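Local coordinates for ABC transporter, substrate binding protein (Polyamine) (Agrobacterium tumefaciens, PDB 4EUO) that binds gamma-aminobutanoate (GABA) in the periplasm as the substrate-binding protein of an ABC transporter, probably for delivery to its membrane partner, at residues A[68-81]-A[88-100]. Numbering follows the deposited sequence.
Sequences GPKGLLEKLDFSVI and PRFVTDYSVGSFY. With ABU (gamma-amino-butanoic acid), chain E.
The Tyr94 ring packs flat against Gly68. Gly68 CA sits over its centre, 3.4 Å from the centroid and 4° off the ring normal, a CH-pi contact. Leu73 O lies at the ring edge, and Leu73 CB touches Tyr94 CD1 at 3.8 Å. Lys75 CG rests against the ring at CE1. The lysine chain is extended until its last bend (chi4 -78°), which turns NZ to Asp93 OD2 in a 3.4 Å salt bridge. The same NZ makes a weak hydrogen bond to Tyr94 OH. One backbone bond joins the segments here, from Leu76 N to Asp93 O (2.8 Å, 159° at the hydrogen). A water also donates to Asp93 O and to Leu76 O. Next to this bond, Leu76 CD1 touches Ser95 CA and Val96 CG1. The edge of the Phe78 ring meets Val96 CG1 and Thr92 O. Its CE1 lies 3.7 Å from Val96 CG1, and its CZ comes to 3.3 Å from Thr92 O.

The fold is that of a periplasmic binding protein, and the contact joins the loop after helix 61-67 to the turn that leads into strand 96-107. Further along that strand, Phe99 lines the ligand pocket, with its ring edge toward the GABA carbons and its ring stacked on Tyr262. Gly68 follows helix 61-67, which ends in a Schellman motif with Gly71 as its C-prime residue. Tyr94 is held in a type I turn, Thr92 to Ser95. Thr92 OG1 accepts from Tyr94 N at 3.0 Å, an ST turn, and shares a hydrogen bond with Ser95 OG. Behind Leu76 and Val96 lies helix 237-247, through Met241 and Ile244 respectively. Lys83 makes a cation-pi contact with Phe78.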
loop_
_atom_site.group_PDB
_atom_site.type_symbol
_atom_site.label_atom_id
_atom_site.label_comp_id
_atom_site.label_asym_id
_atom_site.label_seq_id
_atom_site.Cartn_x
_atom_site.Cartn_y
_atom_site.Cartn_z
ATOM N N GLY A 68 3.433 -6.521 16.268
ATOM C CA GLY A 68 2.898 -7.350 17.369
ATOM C C GLY A 68 3.859 -7.614 18.523
ATOM O O GLY A 68 3.596 -7.209 19.672
ATOM N N PRO A 69 5.066 -8.143 18.205
ATOM C CA PRO A 69 6.092 -8.371 19.247
ATOM C C PRO A 69 6.541 -7.114 19.983
ATOM O O PRO A 69 7.069 -7.217 21.089
ATOM C CB PRO A 69 7.264 -8.979 18.455
ATOM C CG PRO A 69 6.630 -9.621 17.284
ATOM C CD PRO A 69 5.512 -8.676 16.899
ATOM N N LYS A 70 6.330 -5.923 19.382
ATOM C CA LYS A 70 6.676 -4.637 19.990
ATOM C C LYS A 70 5.618 -4.181 21.010
ATOM O O LYS A 70 5.803 -3.157 21.674
ATOM C CB LYS A 70 6.870 -3.565 18.898
ATOM C CG LYS A 70 8.187 -3.716 18.173
ATOM C CD LYS A 70 8.424 -2.569 17.207
ATOM C CE LYS A 70 9.748 -2.722 16.530
ATOM N NZ LYS A 70 10.023 -1.552 15.662
ATOM N N GLY A 71 4.516 -4.928 21.096
ATOM C CA GLY A 71 3.428 -4.621 22.017
ATOM C C GLY A 71 2.459 -3.578 21.493
ATOM O O GLY A 71 1.747 -2.948 22.273
ATOM N N LEU A 72 2.430 -3.361 20.150
ATOM C CA LEU A 72 1.573 -2.328 19.584
ATOM C C LEU A 72 0.181 -2.777 19.230
ATOM O O LEU A 72 -0.701 -1.934 19.062
ATOM C CB LEU A 72 2.259 -1.741 18.336
ATOM C CG LEU A 72 3.539 -0.945 18.623
ATOM C CD1 LEU A 72 4.433 -0.873 17.374
ATOM C CD2 LEU A 72 3.216 0.452 19.114
ATOM N N LEU A 73 -0.016 -4.093 19.074
ATOM C CA LEU A 73 -1.220 -4.683 18.543
ATOM C C LEU A 73 -1.877 -5.728 19.404
ATOM O O LEU A 73 -1.173 -6.500 20.056
ATOM C CB LEU A 73 -0.918 -5.340 17.153
ATOM C CG LEU A 73 -0.240 -4.422 16.113
ATOM C CD1 LEU A 73 0.009 -5.207 14.802
ATOM C CD2 LEU A 73 -1.091 -3.171 15.812
ATOM N N GLU A 74 -3.191 -5.852 19.275
ATOM C CA GLU A 74 -3.904 -6.953 19.893
ATOM C C GLU A 74 -3.687 -8.165 19.025
ATOM O O GLU A 74 -3.676 -8.066 17.778
ATOM C CB GLU A 74 -5.403 -6.681 19.873
ATOM C CG GLU A 74 -5.859 -5.530 20.761
ATOM C CD GLU A 74 -5.759 -5.732 22.261
ATOM O OE1 GLU A 74 -5.482 -6.867 22.712
ATOM O OE2 GLU A 74 -5.907 -4.720 22.982
ATOM N N LYS A 75 -3.590 -9.357 19.659
ATOM C CA LYS A 75 -3.558 -10.582 18.887
ATOM C C LYS A 75 -4.952 -10.698 18.296
ATOM O O LYS A 75 -5.957 -10.374 18.957
ATOM C CB LYS A 75 -3.273 -11.795 19.798
ATOM C CG LYS A 75 -1.791 -11.994 20.055
ATOM C CD LYS A 75 -1.505 -13.270 20.838
ATOM C CE LYS A 75 -0.041 -13.437 21.165
ATOM N NZ LYS A 75 0.740 -13.921 19.996
ATOM N N LEU A 76 -5.048 -11.107 17.030
ATOM C CA LEU A 76 -6.367 -11.224 16.428
ATOM C C LEU A 76 -7.122 -12.458 16.955
ATOM O O LEU A 76 -6.502 -13.481 17.269
ATOM C CB LEU A 76 -6.300 -11.270 14.889
ATOM C CG LEU A 76 -5.782 -9.999 14.190
ATOM C CD1 LEU A 76 -6.007 -10.116 12.697
ATOM C CD2 LEU A 76 -6.463 -8.717 14.698
ATOM N N ASP A 77 -8.442 -12.357 17.001
ATOM C CA ASP A 77 -9.276 -13.473 17.483
ATOM C C ASP A 77 -9.656 -14.322 16.272
ATOM O O ASP A 77 -10.596 -13.995 15.542
ATOM C CB ASP A 77 -10.531 -12.952 18.200
ATOM C CG ASP A 77 -11.380 -14.038 18.836
ATOM O OD1 ASP A 77 -11.133 -15.231 18.548
ATOM O OD2 ASP A 77 -12.316 -13.690 19.586
ATOM N N PHE A 78 -8.909 -15.415 16.056
ATOM C CA PHE A 78 -9.180 -16.316 14.946
ATOM C C PHE A 78 -10.348 -17.295 15.180
ATOM O O PHE A 78 -10.643 -18.114 14.310
ATOM C CB PHE A 78 -7.916 -16.988 14.419
ATOM C CG PHE A 78 -7.002 -16.011 13.715
ATOM C CD1 PHE A 78 -7.307 -15.548 12.441
ATOM C CD2 PHE A 78 -5.837 -15.567 14.323
ATOM C CE1 PHE A 78 -6.462 -14.636 11.789
ATOM C CE2 PHE A 78 -4.980 -14.672 13.664
ATOM C CZ PHE A 78 -5.299 -14.227 12.396
ATOM N N SER A 79 -11.065 -17.140 16.296
ATOM C CA SER A 79 -12.304 -17.900 16.494
ATOM C C SER A 79 -13.434 -17.075 15.850
ATOM O O SER A 79 -14.518 -17.591 15.584
ATOM C CB SER A 79 -12.572 -18.157 17.980
ATOM O OG SER A 79 -13.095 -17.018 18.646
ATOM N N VAL A 80 -13.158 -15.769 15.580
ATOM C CA VAL A 80 -14.094 -14.854 14.949
ATOM C C VAL A 80 -13.663 -14.637 13.480
ATOM O O VAL A 80 -14.503 -14.690 12.583
ATOM C CB VAL A 80 -14.174 -13.524 15.741
ATOM C CG1 VAL A 80 -14.990 -12.482 14.990
ATOM C CG2 VAL A 80 -14.769 -13.764 17.135
ATOM N N ILE A 81 -12.375 -14.321 13.253
ATOM C CA ILE A 81 -11.857 -14.135 11.897
ATOM C C ILE A 81 -11.520 -15.547 11.382
ATOM O O ILE A 81 -10.666 -16.230 11.950
ATOM C CB ILE A 81 -10.632 -13.185 11.911
ATOM C CG1 ILE A 81 -11.013 -11.771 12.424
ATOM C CG2 ILE A 81 -9.984 -13.098 10.510
ATOM C CD1 ILE A 81 -9.869 -11.047 13.086
ATOM N N PRO A 88 -3.041 -16.553 2.425
ATOM C CA PRO A 88 -2.164 -17.021 3.503
ATOM C C PRO A 88 -0.839 -16.314 3.640
ATOM O O PRO A 88 -0.181 -16.459 4.658
ATOM C CB PRO A 88 -2.017 -18.526 3.203
ATOM C CG PRO A 88 -2.192 -18.606 1.743
ATOM C CD PRO A 88 -3.232 -17.588 1.386
ATOM N N ARG A 89 -0.455 -15.504 2.623
ATOM C CA ARG A 89 0.822 -14.811 2.680
ATOM C C ARG A 89 0.825 -13.677 3.695
ATOM O O ARG A 89 1.888 -13.216 4.076
ATOM C CB ARG A 89 1.185 -14.215 1.314
ATOM C CG ARG A 89 1.510 -15.311 0.298
ATOM C CD ARG A 89 1.593 -14.779 -1.119
ATOM N NE ARG A 89 0.308 -14.298 -1.589
ATOM C CZ ARG A 89 0.072 -13.879 -2.822
ATOM N NH1 ARG A 89 1.027 -13.938 -3.746
ATOM N NH2 ARG A 89 -1.117 -13.410 -3.149
ATOM N N PHE A 90 -0.373 -13.204 4.059
ATOM C CA PHE A 90 -0.493 -12.021 4.898
ATOM C C PHE A 90 -1.179 -12.218 6.233
ATOM O O PHE A 90 -1.607 -11.242 6.856
ATOM C CB PHE A 90 -1.170 -10.907 4.078
ATOM C CG PHE A 90 -0.644 -10.799 2.668
ATOM C CD1 PHE A 90 0.710 -10.582 2.433
ATOM C CD2 PHE A 90 -1.487 -10.981 1.585
ATOM C CE1 PHE A 90 1.210 -10.556 1.113
ATOM C CE2 PHE A 90 -0.991 -10.947 0.281
ATOM C CZ PHE A 90 0.348 -10.753 0.063
ATOM N N VAL A 91 -1.299 -13.464 6.690
ATOM C CA VAL A 91 -1.909 -13.788 7.984
ATOM C C VAL A 91 -0.803 -14.014 8.997
ATOM O O VAL A 91 0.131 -14.767 8.755
ATOM C CB VAL A 91 -2.827 -15.043 7.851
ATOM C CG1 VAL A 91 -3.324 -15.522 9.216
ATOM C CG2 VAL A 91 -3.995 -14.770 6.920
ATOM N N THR A 92 -0.870 -13.275 10.120
ATOM C CA THR A 92 0.015 -13.446 11.264
ATOM C C THR A 92 -0.883 -13.516 12.510
ATOM O O THR A 92 -2.083 -13.311 12.419
ATOM C CB THR A 92 1.044 -12.311 11.412
ATOM O OG1 THR A 92 0.411 -11.166 12.001
ATOM C CG2 THR A 92 1.760 -11.947 10.109
ATOM N N ASP A 93 -0.271 -13.698 13.693
ATOM C CA ASP A 93 -1.068 -13.691 14.937
ATOM C C ASP A 93 -1.718 -12.324 15.205
ATOM O O ASP A 93 -2.676 -12.228 15.993
ATOM C CB ASP A 93 -0.157 -14.012 16.132
ATOM C CG ASP A 93 0.227 -15.478 16.258
ATOM O OD1 ASP A 93 -0.278 -16.297 15.461
ATOM O OD2 ASP A 93 1.059 -15.793 17.129
ATOM N N TYR A 94 -1.181 -11.259 14.564
ATOM C CA TYR A 94 -1.639 -9.887 14.790
ATOM C C TYR A 94 -2.262 -9.210 13.568
ATOM O O TYR A 94 -2.582 -8.018 13.640
ATOM C CB TYR A 94 -0.455 -9.030 15.247
ATOM C CG TYR A 94 0.183 -9.518 16.527
ATOM C CD1 TYR A 94 -0.272 -9.072 17.768
ATOM C CD2 TYR A 94 1.244 -10.420 16.504
ATOM C CE1 TYR A 94 0.328 -9.492 18.955
ATOM C CE2 TYR A 94 1.838 -10.870 17.690
ATOM C CZ TYR A 94 1.385 -10.383 18.909
ATOM O OH TYR A 94 1.952 -10.794 20.095
ATOM N N SER A 95 -2.373 -9.900 12.437
ATOM C CA SER A 95 -2.804 -9.213 11.219
ATOM C C SER A 95 -3.335 -10.153 10.168
ATOM O O SER A 95 -3.015 -11.353 10.170
ATOM C CB SER A 95 -1.599 -8.469 10.625
ATOM O OG SER A 95 -0.569 -9.374 10.225
ATOM N N VAL A 96 -4.134 -9.621 9.267
ATOM C CA VAL A 96 -4.569 -10.311 8.071
ATOM C C VAL A 96 -4.457 -9.299 6.929
ATOM O O VAL A 96 -4.442 -8.074 7.163
ATOM C CB VAL A 96 -5.990 -10.887 8.160
ATOM C CG1 VAL A 96 -6.069 -11.994 9.230
ATOM C CG2 VAL A 96 -7.018 -9.801 8.406
ATOM N N GLY A 97 -4.448 -9.785 5.706
ATOM C CA GLY A 97 -4.380 -8.875 4.573
ATOM C C GLY A 97 -5.620 -8.021 4.405
ATOM O O GLY A 97 -6.730 -8.451 4.713
ATOM N N SER A 98 -5.432 -6.791 3.927
ATOM C CA SER A 98 -6.468 -5.822 3.617
ATOM C C SER A 98 -6.697 -5.761 2.102
ATOM O O SER A 98 -7.838 -5.767 1.627
ATOM C CB SER A 98 -6.055 -4.445 4.139
ATOM O OG SER A 98 -7.087 -3.515 3.830
ATOM N N PHE A 99 -5.598 -5.657 1.333
ATOM C CA PHE A 99 -5.643 -5.649 -0.117
ATOM C C PHE A 99 -4.240 -5.833 -0.650
ATOM O O PHE A 99 -3.266 -5.588 0.092
ATOM C CB PHE A 99 -6.272 -4.375 -0.719
ATOM C CG PHE A 99 -5.558 -3.081 -0.388
ATOM C CD1 PHE A 99 -4.575 -2.570 -1.234
ATOM C CD2 PHE A 99 -5.891 -2.366 0.744
ATOM C CE1 PHE A 99 -3.930 -1.361 -0.938
ATOM C CE2 PHE A 99 -5.253 -1.162 1.047
ATOM C CZ PHE A 99 -4.278 -0.668 0.201
ATOM N N TYR A 100 -4.148 -6.236 -1.925
ATOM C CA TYR A 100 -2.886 -6.512 -2.585
ATOM C C TYR A 100 -2.697 -5.455 -3.647
ATOM O O TYR A 100 -3.642 -5.128 -4.383
ATOM C CB TYR A 100 -2.956 -7.942 -3.129
ATOM C CG TYR A 100 -1.724 -8.474 -3.812
ATOM C CD1 TYR A 100 -0.719 -9.096 -3.088
ATOM C CD2 TYR A 100 -1.620 -8.478 -5.202
ATOM C CE1 TYR A 100 0.370 -9.696 -3.719
ATOM C CE2 TYR A 100 -0.518 -9.054 -5.846
ATOM C CZ TYR A 100 0.451 -9.686 -5.097
ATOM O OH TYR A 100 1.502 -10.324 -5.720
HETATM N N ABU E . -0.127 1.170 1.584
HETATM C CD ABU E . -0.891 1.261 0.333
HETATM C CB ABU E . -1.919 2.364 0.386
HETATM C CG ABU E . -2.682 2.392 -0.894
HETATM C C ABU E . -3.663 3.535 -1.048
HETATM O O ABU E . -4.089 3.818 -2.276
HETATM O OXT ABU E . -4.005 4.322 -0.057
HETATM O O HOH W 1 -3.758 -6.477 15.555
HETATM O O HOH W 2 -4.046 -14.385 17.174
#